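Local atomic coordinates of putative OmpA family lipoprotein (Burkholderia cenocepacia, PDB entry 5LKW), a protein that probably anchors the outer membrane to peptidoglycan as part of the Tol-Pal system, its periplasmic OmpA-like domain binding diaminopimelic acid. Residues 15-20 and 113-118; 40-45 and 83-88; 54-59 and 70-75; 64-69 and 92-97. All blocks are in the same frame, centred on the assembly; numbering follows the deposited sequence.

Contact 1 (15-20 and 113-118); sequences KRSIYF and NRRADL. With API (2,6-diaminopimelic acid), chain C.
Ser17, Ile18 and Tyr19 pair with Asp117, Ala116 and Arg115 as an antiparallel edge of the mixed sheet of the OmpA-like domain, where the outermost strand 17-19 lies against strand 115-120. Ile18 and Ala116 form a hydrogen-bonded pair, Ile18 N giving to Ala116 O at 2.8 Å and Ala116 N giving back to Ile18 O, while Ser17-Asp117 and Tyr19-Arg115 are non-hydrogen-bonded pairs on one face of the sheet. On that face Arg115 runs beside Tyr19, with CG anti to the backbone N (chi1 -162°), and lays CG over one face of the ring, toward the rim, 3.9 Å from its centroid, a CH-pi contact. Farther out the guanidinium grips Asp117 side-on, NE to OD1 and NH2 to OD2, a salt bridge, while NH1 donates to Gln112 O. Ser17 OG gives a second bond to Asp117 OD1 at 2.7 Å; a small hydroxyl suits this place. Ile18 and Ala116 point to the other face; Ile18 CD1 meets Leu118 CD1 at 3.5 Å, and the Phe20 ring turns its edge to Ala116 CB. At the ligand end, Arg114 NH1 makes a salt bridge with Asp57, while Arg114 NE donates to Phe20 O at 3.0 Å and Arg114 CD lies 3.1 Å from diaminopimelate OXT.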
loop_
_atom_site.group_PDB
_atom_site.type_symbol
_atom_site.label_atom_id
_atom_site.label_comp_id
_atom_site.label_asym_id
_atom_site.label_seq_id
_atom_site.Cartn_x
_atom_site.Cartn_y
_atom_site.Cartn_z
ATOM N N LYS A 15 -8.657 4.734 -5.790
ATOM C CA LYS A 15 -8.016 3.424 -5.819
ATOM C C LYS A 15 -6.802 3.521 -4.905
ATOM O O LYS A 15 -5.863 4.285 -5.178
ATOM C CB LYS A 15 -7.665 2.960 -7.245
ATOM C CG LYS A 15 -7.468 1.391 -7.323
ATOM C CD LYS A 15 -6.280 1.000 -8.196
ATOM C CE LYS A 15 -6.085 -0.515 -8.306
ATOM N NZ LYS A 15 -5.386 -1.273 -7.217
ATOM N N ARG A 16 -6.841 2.754 -3.820
ATOM C CA ARG A 16 -5.883 2.872 -2.725
ATOM C C ARG A 16 -5.136 1.599 -2.337
ATOM O O ARG A 16 -4.472 1.565 -1.306
ATOM C CB ARG A 16 -6.561 3.519 -1.497
ATOM C CG ARG A 16 -6.694 4.987 -1.750
ATOM C CD ARG A 16 -7.425 5.803 -0.711
ATOM N NE ARG A 16 -8.173 6.897 -1.387
ATOM C CZ ARG A 16 -8.931 7.790 -0.746
ATOM N NH1 ARG A 16 -9.030 7.746 0.571
ATOM N NH2 ARG A 16 -9.605 8.723 -1.421
ATOM N N SER A 17 -5.212 0.557 -3.156
ATOM C CA SER A 17 -4.517 -0.671 -2.825
ATOM C C SER A 17 -3.535 -1.031 -3.966
ATOM O O SER A 17 -3.880 -0.872 -5.145
ATOM C CB SER A 17 -5.550 -1.779 -2.650
ATOM O OG SER A 17 -6.342 -1.622 -1.477
ATOM N N ILE A 18 -2.351 -1.528 -3.608
ATOM C CA ILE A 18 -1.343 -2.068 -4.526
ATOM C C ILE A 18 -1.253 -3.557 -4.168
ATOM O O ILE A 18 -1.070 -3.896 -3.036
ATOM C CB ILE A 18 0.065 -1.396 -4.351
ATOM C CG1 ILE A 18 0.056 0.071 -4.757
ATOM C CG2 ILE A 18 1.116 -2.088 -5.194
ATOM C CD1 ILE A 18 -0.786 0.942 -3.875
ATOM N N TYR A 19 -1.374 -4.430 -5.153
ATOM C CA TYR A 19 -1.233 -5.878 -4.963
ATOM C C TYR A 19 0.085 -6.463 -5.456
ATOM O O TYR A 19 0.731 -5.920 -6.381
ATOM C CB TYR A 19 -2.358 -6.555 -5.713
ATOM C CG TYR A 19 -3.706 -6.189 -5.133
ATOM C CD1 TYR A 19 -4.333 -7.022 -4.146
ATOM C CD2 TYR A 19 -4.340 -5.018 -5.540
ATOM C CE1 TYR A 19 -5.619 -6.732 -3.657
ATOM C CE2 TYR A 19 -5.647 -4.698 -5.063
ATOM C CZ TYR A 19 -6.279 -5.562 -4.134
ATOM O OH TYR A 19 -7.547 -5.189 -3.664
ATOM N N PHE A 20 0.492 -7.557 -4.816
ATOM C CA PHE A 20 1.804 -8.132 -5.011
ATOM C C PHE A 20 1.733 -9.632 -5.391
ATOM O O PHE A 20 0.818 -10.363 -4.991
ATOM C CB PHE A 20 2.660 -7.968 -3.711
ATOM C CG PHE A 20 2.957 -6.535 -3.351
ATOM C CD1 PHE A 20 4.147 -5.906 -3.767
ATOM C CD2 PHE A 20 2.034 -5.814 -2.574
ATOM C CE1 PHE A 20 4.402 -4.495 -3.398
ATOM C CE2 PHE A 20 2.254 -4.518 -2.215
ATOM C CZ PHE A 20 3.423 -3.820 -2.669
ATOM N N ASN A 113 -4.992 -10.506 -0.183
ATOM C CA ASN A 113 -4.353 -10.126 1.047
ATOM C C ASN A 113 -2.909 -9.736 0.899
ATOM O O ASN A 113 -2.356 -9.254 1.891
ATOM C CB ASN A 113 -4.497 -11.185 2.187
ATOM C CG ASN A 113 -5.980 -11.487 2.537
ATOM O OD1 ASN A 113 -6.873 -10.639 2.380
ATOM N ND2 ASN A 113 -6.237 -12.719 2.960
ATOM N N ARG A 114 -2.290 -9.982 -0.285
ATOM C CA ARG A 114 -0.878 -9.607 -0.583
ATOM C C ARG A 114 -0.956 -8.208 -1.142
ATOM O O ARG A 114 -1.074 -8.037 -2.339
ATOM C CB ARG A 114 -0.300 -10.518 -1.648
ATOM C CG ARG A 114 -0.103 -11.994 -1.187
ATOM C CD ARG A 114 0.785 -12.740 -2.212
ATOM N NE ARG A 114 0.202 -12.874 -3.557
ATOM C CZ ARG A 114 -0.697 -13.793 -3.918
ATOM N NH1 ARG A 114 -1.125 -14.688 -3.008
ATOM N NH2 ARG A 114 -1.133 -13.857 -5.221
ATOM N N ARG A 115 -1.037 -7.238 -0.245
ATOM C CA ARG A 115 -1.632 -5.950 -0.549
ATOM C C ARG A 115 -1.044 -4.878 0.331
ATOM O O ARG A 115 -0.726 -5.128 1.517
ATOM C CB ARG A 115 -3.158 -5.986 -0.291
ATOM C CG ARG A 115 -3.993 -4.860 -0.967
ATOM C CD ARG A 115 -5.556 -4.976 -0.603
ATOM N NE ARG A 115 -5.668 -4.666 0.816
ATOM C CZ ARG A 115 -5.757 -5.533 1.818
ATOM N NH1 ARG A 115 -5.870 -6.859 1.613
ATOM N NH2 ARG A 115 -5.709 -5.052 3.064
ATOM N N ALA A 116 -0.940 -3.668 -0.232
ATOM C CA ALA A 116 -0.563 -2.480 0.563
ATOM C C ALA A 116 -1.588 -1.423 0.347
ATOM O O ALA A 116 -1.918 -1.144 -0.820
ATOM C CB ALA A 116 0.874 -1.931 0.133
ATOM N N ASP A 117 -2.095 -0.835 1.456
ATOM C CA ASP A 117 -3.104 0.209 1.389
ATOM C C ASP A 117 -2.547 1.573 1.810
ATOM O O ASP A 117 -1.855 1.691 2.848
ATOM C CB ASP A 117 -4.320 -0.081 2.322
ATOM C CG ASP A 117 -4.965 -1.436 2.076
ATOM O OD1 ASP A 117 -5.154 -1.828 0.889
ATOM O OD2 ASP A 117 -5.324 -2.089 3.100
ATOM N N LEU A 118 -3.000 2.593 1.067
ATOM C CA LEU A 118 -2.744 3.992 1.375
ATOM C C LEU A 118 -3.870 4.397 2.278
ATOM O O LEU A 118 -5.020 4.470 1.830
ATOM C CB LEU A 118 -2.734 4.834 0.075
ATOM C CG LEU A 118 -1.522 4.786 -0.898
ATOM C CD1 LEU A 118 -1.340 3.503 -1.524
ATOM C CD2 LEU A 118 -1.723 5.757 -2.056
HETATM C C API C . 2.928 -13.553 0.693
HETATM C CA API C . 3.439 -14.779 1.410
HETATM C C3 API C . 3.427 -16.109 0.655
HETATM C C4 API C . 4.003 -17.199 1.582
HETATM C C5 API C . 5.118 -18.060 0.961
HETATM C C6 API C . 5.804 -19.020 1.951
HETATM O O API C . 2.120 -12.886 1.326
HETATM O OXT API C . 3.268 -13.175 -0.452
HETATM N N API C . 2.570 -14.940 2.574
HETATM O O HOH W 1 -7.382 6.252 2.737
HETATM O O HOH W 2 -0.236 -12.457 -7.394
#

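Contact 2 (40-45 and 83-88); sequences QYLKSH and LGVNDS
Leu42 and Val85 make the apolar centre of this contact between the last turn of helix 32-44 and the loop that follows helix 62-82. Leu42 CB lies 3.8 Å from Val85 CG2, and Leu42 CD1 reaches Val85 CG1 at 3.9 Å, so both methyls of the branched valine are used. Beside them the aliphatic part of Lys43 lies against backbone carbonyls: CG is 3.4 Å from Gly84 O and CE 3.2 Å from Leu83 O. A bend at chi3 (-66°) turns CE out of line with the preceding methylenes, and the ammonium NZ donates to Gln40 OE1 at 3.3 Å, from above the amide carbonyl plane. The turn into the loop is made at Gly84, the C-prime residue of the Schellman motif ending helix 62-82; its positive phi (91°) suits glycine. Met80 of that helix touches both Leu42 and Val85, and Gln89 NE2 binds Leu42 O. Chemically, the contact combines a buried hydrocarbon pair with an exposed lysine that covers the carbonyls with methylenes while its ammonium also bonds to Gln40, one turn back in the same helix.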
loop_
_atom_site.group_PDB
_atom_site.type_symbol
_atom_site.label_atom_id
_atom_site.label_comp_id
_atom_site.label_asym_id
_atom_site.label_seq_id
_atom_site.Cartn_x
_atom_site.Cartn_y
_atom_site.Cartn_z
ATOM N N GLN A 40 1.182 13.382 -6.612
ATOM C CA GLN A 40 0.764 14.730 -6.981
ATOM C C GLN A 40 -0.165 15.295 -5.903
ATOM O O GLN A 40 0.043 16.416 -5.427
ATOM C CB GLN A 40 0.083 14.729 -8.364
ATOM C CG GLN A 40 -0.105 16.090 -9.041
ATOM C CD GLN A 40 1.115 16.999 -8.942
ATOM O OE1 GLN A 40 2.242 16.603 -9.268
ATOM N NE2 GLN A 40 0.886 18.237 -8.511
ATOM N N TYR A 41 -1.156 14.508 -5.487
ATOM C CA TYR A 41 -2.003 14.910 -4.383
ATOM C C TYR A 41 -1.197 15.252 -3.116
ATOM O O TYR A 41 -1.325 16.354 -2.577
ATOM C CB TYR A 41 -3.105 13.880 -4.105
ATOM C CG TYR A 41 -3.991 14.306 -2.964
ATOM C CD1 TYR A 41 -5.254 14.856 -3.192
ATOM C CD2 TYR A 41 -3.557 14.184 -1.664
ATOM C CE1 TYR A 41 -6.069 15.245 -2.140
ATOM C CE2 TYR A 41 -4.356 14.582 -0.599
ATOM C CZ TYR A 41 -5.610 15.103 -0.835
ATOM O OH TYR A 41 -6.384 15.495 0.255
ATOM N N LEU A 42 -0.347 14.336 -2.672
ATOM C CA LEU A 42 0.514 14.562 -1.506
ATOM C C LEU A 42 1.416 15.852 -1.533
ATOM O O LEU A 42 1.402 16.653 -0.589
ATOM C CB LEU A 42 1.331 13.298 -1.189
ATOM C CG LEU A 42 0.502 12.144 -0.565
ATOM C CD1 LEU A 42 1.318 10.859 -0.451
ATOM C CD2 LEU A 42 -0.095 12.518 0.792
ATOM N N LYS A 43 2.204 16.003 -2.594
ATOM C CA LYS A 43 3.086 17.160 -2.811
ATOM C C LYS A 43 2.349 18.499 -2.804
ATOM O O LYS A 43 2.877 19.520 -2.329
ATOM C CB LYS A 43 3.811 16.996 -4.147
ATOM C CG LYS A 43 5.084 16.134 -4.081
ATOM C CD LYS A 43 5.756 15.990 -5.477
ATOM C CE LYS A 43 4.851 15.201 -6.417
ATOM N NZ LYS A 43 4.993 15.491 -7.883
ATOM N N SER A 44 1.143 18.489 -3.354
ATOM C CA SER A 44 0.305 19.666 -3.429
ATOM C C SER A 44 -0.564 19.885 -2.175
ATOM O O SER A 44 -1.232 20.908 -2.089
ATOM C CB SER A 44 -0.536 19.632 -4.711
ATOM O OG SER A 44 -1.556 18.667 -4.629
ATOM N N HIS A 45 -0.552 18.939 -1.225
ATOM C CA HIS A 45 -1.223 19.089 0.061
ATOM C C HIS A 45 -0.355 18.767 1.288
ATOM O O HIS A 45 -0.727 17.871 2.052
ATOM C CB HIS A 45 -2.470 18.211 0.137
ATOM C CG HIS A 45 -3.466 18.461 -0.949
ATOM N ND1 HIS A 45 -3.164 18.325 -2.287
ATOM C CD2 HIS A 45 -4.775 18.802 -0.895
ATOM C CE1 HIS A 45 -4.233 18.598 -3.015
ATOM N NE2 HIS A 45 -5.232 18.869 -2.194
ATOM N N LEU A 83 8.990 10.039 -6.383
ATOM C CA LEU A 83 8.214 11.062 -7.093
ATOM C C LEU A 83 8.185 12.400 -6.358
ATOM O O LEU A 83 7.465 13.298 -6.740
ATOM C CB LEU A 83 6.809 10.583 -7.448
ATOM C CG LEU A 83 6.778 9.342 -8.344
ATOM C CD1 LEU A 83 5.437 8.667 -8.293
ATOM C CD2 LEU A 83 7.166 9.642 -9.823
ATOM N N GLY A 84 8.973 12.516 -5.303
ATOM C CA GLY A 84 9.108 13.801 -4.566
ATOM C C GLY A 84 8.186 14.086 -3.399
ATOM O O GLY A 84 8.125 15.243 -2.930
ATOM N N VAL A 85 7.450 13.075 -2.914
ATOM C CA VAL A 85 6.670 13.251 -1.690
ATOM C C VAL A 85 7.637 13.339 -0.506
ATOM O O VAL A 85 8.614 12.618 -0.461
ATOM C CB VAL A 85 5.628 12.080 -1.444
ATOM C CG1 VAL A 85 4.910 12.290 -0.139
ATOM C CG2 VAL A 85 4.620 11.986 -2.581
ATOM N N ASN A 86 7.371 14.246 0.438
ATOM C CA ASN A 86 8.149 14.320 1.689
ATOM C C ASN A 86 7.928 13.113 2.546
ATOM O O ASN A 86 6.784 12.758 2.815
ATOM C CB ASN A 86 7.677 15.486 2.565
ATOM C CG ASN A 86 7.848 16.811 1.903
ATOM O OD1 ASN A 86 8.963 17.306 1.796
ATOM N ND2 ASN A 86 6.738 17.412 1.458
ATOM N N ASP A 87 9.021 12.549 3.051
ATOM C CA ASP A 87 8.976 11.478 4.045
ATOM C C ASP A 87 8.056 11.794 5.201
ATOM O O ASP A 87 7.450 10.867 5.768
ATOM C CB ASP A 87 10.362 11.221 4.624
ATOM C CG ASP A 87 11.412 11.028 3.547
ATOM O OD1 ASP A 87 11.045 10.577 2.419
ATOM O OD2 ASP A 87 12.602 11.351 3.829
ATOM N N SER A 88 7.991 13.086 5.590
ATOM C CA SER A 88 7.140 13.512 6.705
ATOM C C SER A 88 5.639 13.313 6.439
ATOM O O SER A 88 4.841 13.363 7.367
ATOM C CB SER A 88 7.371 14.991 7.056
ATOM O OG SER A 88 6.745 15.807 6.075
#

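Contact 3 (54-59 and 70-75); sequences GNTDER and QKRAEA. With API (2,6-diaminopimelic acid), chain C.
Gly54, on strand 50-55, meets Ala73 of helix 62-82 where these two elements of a beta-alpha-beta unit pack closely: Gly54 N is 3.7 Å from Ala73 CB. A glycine fits because a beta carbon here would press against the helix backbone. At Asn55 the side chain turns away from the helix, but its carbonyl O accepts from Arg72 NH1 at 3.1 Å, in the carbonyl plane and on a lone pair. Thr56 crosses Arg72 at about a right angle, Thr56 CB lying 3.6 Å from Arg72 NH1. Next, Asp57 donates its backbone N to diaminopimelate O, and ligand N donates to Asp57 OD1 at 2.9 Å. The same OD1 receives Arg59 N through its anti lone pair, an Asx turn, while Arg59 NE and NH2 reach OD1 and OD2 from above the carboxylate plane, a side-on salt bridge. Arg72, extended from CG to NE, brings NH1 to ligand O at 3.0 Å; Arg72 NH2 donates to ligand OXT at 2.6 Å, and Ser24 O holds NE. Arg72 and Asp57 N thus bind the carboxylate, while Asp57 OD1 and Arg59 O, with Asn65 OD1, accept from the amine, a complementary match to the amino acid end of diaminopimelate.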
loop_
_atom_site.group_PDB
_atom_site.type_symbol
_atom_site.label_atom_id
_atom_site.label_comp_id
_atom_site.label_asym_id
_atom_site.label_seq_id
_atom_site.Cartn_x
_atom_site.Cartn_y
_atom_site.Cartn_z
ATOM N N GLY A 54 1.261 -2.484 4.809
ATOM C CA GLY A 54 1.567 -3.743 4.130
ATOM C C GLY A 54 0.929 -4.958 4.817
ATOM O O GLY A 54 0.958 -5.077 6.041
ATOM N N ASN A 55 0.362 -5.826 4.003
ATOM C CA ASN A 55 -0.396 -7.021 4.408
ATOM C C ASN A 55 0.187 -8.180 3.565
ATOM O O ASN A 55 0.819 -7.951 2.516
ATOM C CB ASN A 55 -1.919 -6.868 4.169
ATOM C CG ASN A 55 -2.556 -5.691 4.957
ATOM O OD1 ASN A 55 -3.041 -5.895 6.050
ATOM N ND2 ASN A 55 -2.512 -4.469 4.405
ATOM N N THR A 56 -0.004 -9.416 4.019
ATOM C CA THR A 56 0.531 -10.563 3.328
ATOM C C THR A 56 -0.616 -11.615 3.304
ATOM O O THR A 56 -1.597 -11.499 4.045
ATOM C CB THR A 56 1.761 -11.175 4.077
ATOM O OG1 THR A 56 1.299 -11.831 5.282
ATOM C CG2 THR A 56 2.823 -10.129 4.415
ATOM N N ASP A 57 -0.523 -12.635 2.486
ATOM C CA ASP A 57 -1.436 -13.777 2.762
ATOM C C ASP A 57 -0.926 -14.643 3.976
ATOM O O ASP A 57 0.092 -14.327 4.575
ATOM C CB ASP A 57 -1.798 -14.595 1.511
ATOM C CG ASP A 57 -0.594 -15.333 0.925
ATOM O OD1 ASP A 57 0.045 -16.104 1.671
ATOM O OD2 ASP A 57 -0.281 -15.162 -0.282
ATOM N N GLU A 58 -1.697 -15.653 4.396
ATOM C CA GLU A 58 -1.498 -16.300 5.717
ATOM C C GLU A 58 -0.352 -17.343 5.703
ATOM O O GLU A 58 0.086 -17.891 6.769
ATOM C CB GLU A 58 -2.814 -16.928 6.194
ATOM C CG GLU A 58 -3.251 -18.117 5.219
ATOM C CD GLU A 58 -4.728 -18.525 5.359
ATOM O OE1 GLU A 58 -5.230 -19.180 4.427
ATOM O OE2 GLU A 58 -5.382 -18.239 6.387
ATOM N N ARG A 59 0.139 -17.625 4.507
ATOM C CA ARG A 59 1.125 -18.665 4.353
ATOM C C ARG A 59 2.443 -18.159 4.910
ATOM O O ARG A 59 2.925 -17.045 4.588
ATOM C CB ARG A 59 1.298 -19.066 2.898
ATOM C CG ARG A 59 0.086 -19.700 2.269
ATOM C CD ARG A 59 0.396 -19.899 0.778
ATOM N NE ARG A 59 0.374 -18.650 -0.011
ATOM C CZ ARG A 59 0.553 -18.594 -1.334
ATOM N NH1 ARG A 59 0.769 -19.730 -2.038
ATOM N NH2 ARG A 59 0.465 -17.413 -1.977
ATOM N N GLN A 70 6.221 -5.312 5.826
ATOM C CA GLN A 70 7.029 -4.088 5.956
ATOM C C GLN A 70 7.652 -3.696 4.634
ATOM O O GLN A 70 7.576 -2.527 4.201
ATOM C CB GLN A 70 8.075 -4.188 7.121
ATOM C CG GLN A 70 8.761 -2.864 7.441
ATOM C CD GLN A 70 7.811 -1.720 7.847
ATOM O OE1 GLN A 70 6.861 -1.915 8.584
ATOM N NE2 GLN A 70 8.132 -0.497 7.416
ATOM N N LYS A 71 8.225 -4.671 3.955
ATOM C CA LYS A 71 8.909 -4.421 2.698
ATOM C C LYS A 71 7.938 -3.940 1.610
ATOM O O LYS A 71 8.239 -3.020 0.827
ATOM C CB LYS A 71 9.677 -5.676 2.283
ATOM C CG LYS A 71 11.128 -5.755 2.882
ATOM C CD LYS A 71 11.777 -7.087 2.533
ATOM C CE LYS A 71 13.350 -7.009 2.523
ATOM N NZ LYS A 71 13.786 -6.250 3.743
ATOM N N ARG A 72 6.748 -4.529 1.583
ATOM C CA ARG A 72 5.618 -4.014 0.742
ATOM C C ARG A 72 5.260 -2.533 1.060
ATOM O O ARG A 72 5.107 -1.700 0.166
ATOM C CB ARG A 72 4.402 -4.936 0.928
ATOM C CG ARG A 72 4.643 -6.348 0.365
ATOM C CD ARG A 72 3.444 -7.288 0.416
ATOM N NE ARG A 72 3.697 -8.460 -0.440
ATOM C CZ ARG A 72 3.204 -9.691 -0.246
ATOM N NH1 ARG A 72 2.371 -9.988 0.763
ATOM N NH2 ARG A 72 3.529 -10.641 -1.087
ATOM N N ALA A 73 5.158 -2.175 2.327
ATOM C CA ALA A 73 4.761 -0.786 2.617
ATOM C C ALA A 73 5.889 0.193 2.164
ATOM O O ALA A 73 5.612 1.323 1.658
ATOM C CB ALA A 73 4.369 -0.625 4.097
ATOM N N GLU A 74 7.124 -0.285 2.260
ATOM C CA GLU A 74 8.345 0.492 2.005
ATOM C C GLU A 74 8.558 0.659 0.523
ATOM O O GLU A 74 8.865 1.777 0.064
ATOM C CB GLU A 74 9.575 -0.123 2.692
ATOM C CG GLU A 74 9.556 0.097 4.222
ATOM C CD GLU A 74 10.743 -0.527 4.984
ATOM O OE1 GLU A 74 11.463 -1.410 4.427
ATOM O OE2 GLU A 74 10.904 -0.140 6.171
ATOM N N ALA A 75 8.341 -0.438 -0.229
ATOM C CA ALA A 75 8.246 -0.392 -1.681
ATOM C C ALA A 75 7.275 0.704 -2.221
ATOM O O ALA A 75 7.598 1.413 -3.170
ATOM C CB ALA A 75 7.926 -1.799 -2.244
HETATM C C API C . 2.928 -13.553 0.693
HETATM C CA API C . 3.439 -14.779 1.410
HETATM C C3 API C . 3.427 -16.109 0.655
HETATM C C4 API C . 4.003 -17.199 1.582
HETATM C C5 API C . 5.118 -18.060 0.961
HETATM C C6 API C . 5.804 -19.020 1.951
HETATM O O API C . 2.120 -12.886 1.326
HETATM O OXT API C . 3.268 -13.175 -0.452
HETATM N N API C . 2.570 -14.940 2.574
#

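Contact 4 (64-69 and 92-97); sequences YNLALG and AVSLGK. With API (2,6-diaminopimelic acid), chain C.
Ser94 has OG anti to the backbone N (chi1 -171°), where it meets helix 62-82, while Asn65 has CG beside its backbone N (chi1 -80°), and its amide lies between Lys97 CD and the ligand amine. Ser94 OG donates to Leu66 O at 2.8 Å, in the carbonyl plane and on a lone pair. It also accepts from Gly96 N at 3.1 Å, an ST turn, so this one small hydroxyl links the helix backbone at Leu66 to the backbone at Gly96. Gly69 CA comes within 3.2 Å of Ser94 OG; glycine suits this place because it has no beta carbon where that oxygen lies. Gly96, with positive phi, brings its CA 3.3 Å from Asn65 O in a CA-H...O contact. Asn65 ND2 donates to Arg59 O, whereas diaminopimelate N donates to Asn65 OD1 at 2.9 Å. Lys97 NZ reaches Glu58 O and Gly60 O. Leu68 CD2 packs against the carboxylate, 3.3 Å from ligand C. Such close packing belongs to the beta-alpha-beta unit of this OmpA-like domain, whose helix 62-82 contributes Asn65 and Leu68 to the diaminopimelate pocket, consistent with recognition of peptidoglycan.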
loop_
_atom_site.group_PDB
_atom_site.type_symbol
_atom_site.label_atom_id
_atom_site.label_comp_id
_atom_site.label_asym_id
_atom_site.label_seq_id
_atom_site.Cartn_x
_atom_site.Cartn_y
_atom_site.Cartn_z
ATOM N N TYR A 64 7.982 -14.017 9.361
ATOM C CA TYR A 64 8.258 -13.861 7.930
ATOM C C TYR A 64 7.349 -12.751 7.279
ATOM O O TYR A 64 7.829 -11.841 6.561
ATOM C CB TYR A 64 8.155 -15.204 7.159
ATOM C CG TYR A 64 8.559 -15.080 5.702
ATOM C CD1 TYR A 64 9.887 -15.236 5.323
ATOM C CD2 TYR A 64 7.613 -14.766 4.706
ATOM C CE1 TYR A 64 10.285 -15.112 3.975
ATOM C CE2 TYR A 64 7.996 -14.598 3.363
ATOM C CZ TYR A 64 9.342 -14.773 3.006
ATOM O OH TYR A 64 9.772 -14.626 1.691
ATOM N N ASN A 65 6.055 -12.863 7.553
ATOM C CA ASN A 65 5.029 -12.055 6.931
ATOM C C ASN A 65 4.949 -10.646 7.494
ATOM O O ASN A 65 4.596 -9.705 6.787
ATOM C CB ASN A 65 3.678 -12.717 7.123
ATOM C CG ASN A 65 3.466 -13.849 6.124
ATOM O OD1 ASN A 65 3.611 -13.633 4.911
ATOM N ND2 ASN A 65 3.172 -15.074 6.626
ATOM N N LEU A 66 5.297 -10.506 8.759
ATOM C CA LEU A 66 5.535 -9.179 9.284
ATOM C C LEU A 66 6.657 -8.489 8.496
ATOM O O LEU A 66 6.500 -7.341 8.116
ATOM C CB LEU A 66 5.880 -9.250 10.794
ATOM C CG LEU A 66 5.605 -7.948 11.513
ATOM C CD1 LEU A 66 4.056 -7.767 11.853
ATOM C CD2 LEU A 66 6.522 -7.840 12.772
ATOM N N ALA A 67 7.785 -9.179 8.285
ATOM C CA ALA A 67 8.914 -8.623 7.518
ATOM C C ALA A 67 8.503 -8.333 6.064
ATOM O O ALA A 67 8.770 -7.256 5.549
ATOM C CB ALA A 67 10.121 -9.564 7.556
ATOM N N LEU A 68 7.815 -9.301 5.432
ATOM C CA LEU A 68 7.288 -9.131 4.085
ATOM C C LEU A 68 6.307 -7.926 3.998
ATOM O O LEU A 68 6.439 -7.029 3.125
ATOM C CB LEU A 68 6.627 -10.454 3.622
ATOM C CG LEU A 68 5.949 -10.396 2.239
ATOM C CD1 LEU A 68 6.941 -9.878 1.177
ATOM C CD2 LEU A 68 5.436 -11.792 1.861
ATOM N N GLY A 69 5.329 -7.883 4.880
ATOM C CA GLY A 69 4.423 -6.719 4.895
ATOM C C GLY A 69 5.187 -5.393 4.973
ATOM O O GLY A 69 4.841 -4.459 4.292
ATOM N N ALA A 92 5.379 4.069 6.687
ATOM C CA ALA A 92 5.250 2.664 6.196
ATOM C C ALA A 92 5.146 1.758 7.417
ATOM O O ALA A 92 6.058 1.733 8.239
ATOM C CB ALA A 92 6.453 2.260 5.377
ATOM N N VAL A 93 4.026 1.061 7.570
ATOM C CA VAL A 93 3.892 0.023 8.616
ATOM C C VAL A 93 3.455 -1.354 8.060
ATOM O O VAL A 93 2.938 -1.456 6.934
ATOM C CB VAL A 93 2.896 0.446 9.698
ATOM C CG1 VAL A 93 3.429 1.658 10.431
ATOM C CG2 VAL A 93 1.484 0.713 9.079
ATOM N N SER A 94 3.629 -2.391 8.863
ATOM C CA SER A 94 3.204 -3.760 8.497
ATOM C C SER A 94 2.148 -4.342 9.454
ATOM O O SER A 94 2.371 -4.351 10.675
ATOM C CB SER A 94 4.377 -4.723 8.561
ATOM O OG SER A 94 3.997 -6.006 7.994
ATOM N N LEU A 95 1.063 -4.866 8.884
ATOM C CA LEU A 95 0.126 -5.790 9.548
ATOM C C LEU A 95 0.383 -7.301 9.323
ATOM O O LEU A 95 -0.348 -8.170 9.839
ATOM C CB LEU A 95 -1.314 -5.446 9.161
ATOM C CG LEU A 95 -1.656 -3.953 9.318
ATOM C CD1 LEU A 95 -2.999 -3.638 8.854
ATOM C CD2 LEU A 95 -1.466 -3.424 10.738
ATOM N N GLY A 96 1.437 -7.620 8.600
ATOM C CA GLY A 96 1.761 -8.988 8.354
ATOM C C GLY A 96 0.551 -9.740 7.811
ATOM O O GLY A 96 -0.167 -9.250 6.891
ATOM N N LYS A 97 0.295 -10.893 8.412
ATOM C CA LYS A 97 -0.913 -11.677 8.046
ATOM C C LYS A 97 -2.125 -11.467 8.949
ATOM O O LYS A 97 -3.083 -12.207 8.840
ATOM C CB LYS A 97 -0.570 -13.162 7.977
ATOM C CG LYS A 97 -0.339 -13.805 9.279
ATOM C CD LYS A 97 0.490 -15.066 8.997
ATOM C CE LYS A 97 0.181 -16.116 9.952
ATOM N NZ LYS A 97 0.788 -17.299 9.296
HETATM C C API C . 2.928 -13.553 0.693
HETATM C CA API C . 3.439 -14.779 1.410
HETATM C C3 API C . 3.427 -16.109 0.655
HETATM C C4 API C . 4.003 -17.199 1.582
HETATM C C5 API C . 5.118 -18.060 0.961
HETATM C C6 API C . 5.804 -19.020 1.951
HETATM O O API C . 2.120 -12.886 1.326
HETATM O OXT API C . 3.268 -13.175 -0.452
HETATM N N API C . 2.570 -14.940 2.574
#

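How the contacts relate
Contacts 1, 3 and 4 all touch diaminopimelate and reach the same sheet, whereas contact 2 lies at the far end of the domain, its centre about 22 Å from that of contact 3 and on the opposite side of the chain's centre. Contacts 3 and 4 are the nearest pair, with centres about 4 Å apart; they share helix 62-82, and their segments alternate along the chain. Contact 1 lies about 9 Å from contact 3, centre to centre, and joins it through neighbouring strands: Arg115 O lies 2.8 Å from Asn55 N, probably a hydrogen bond. Contacts 2, 3 and 4 all fall within the chain loop that contact 1 closes.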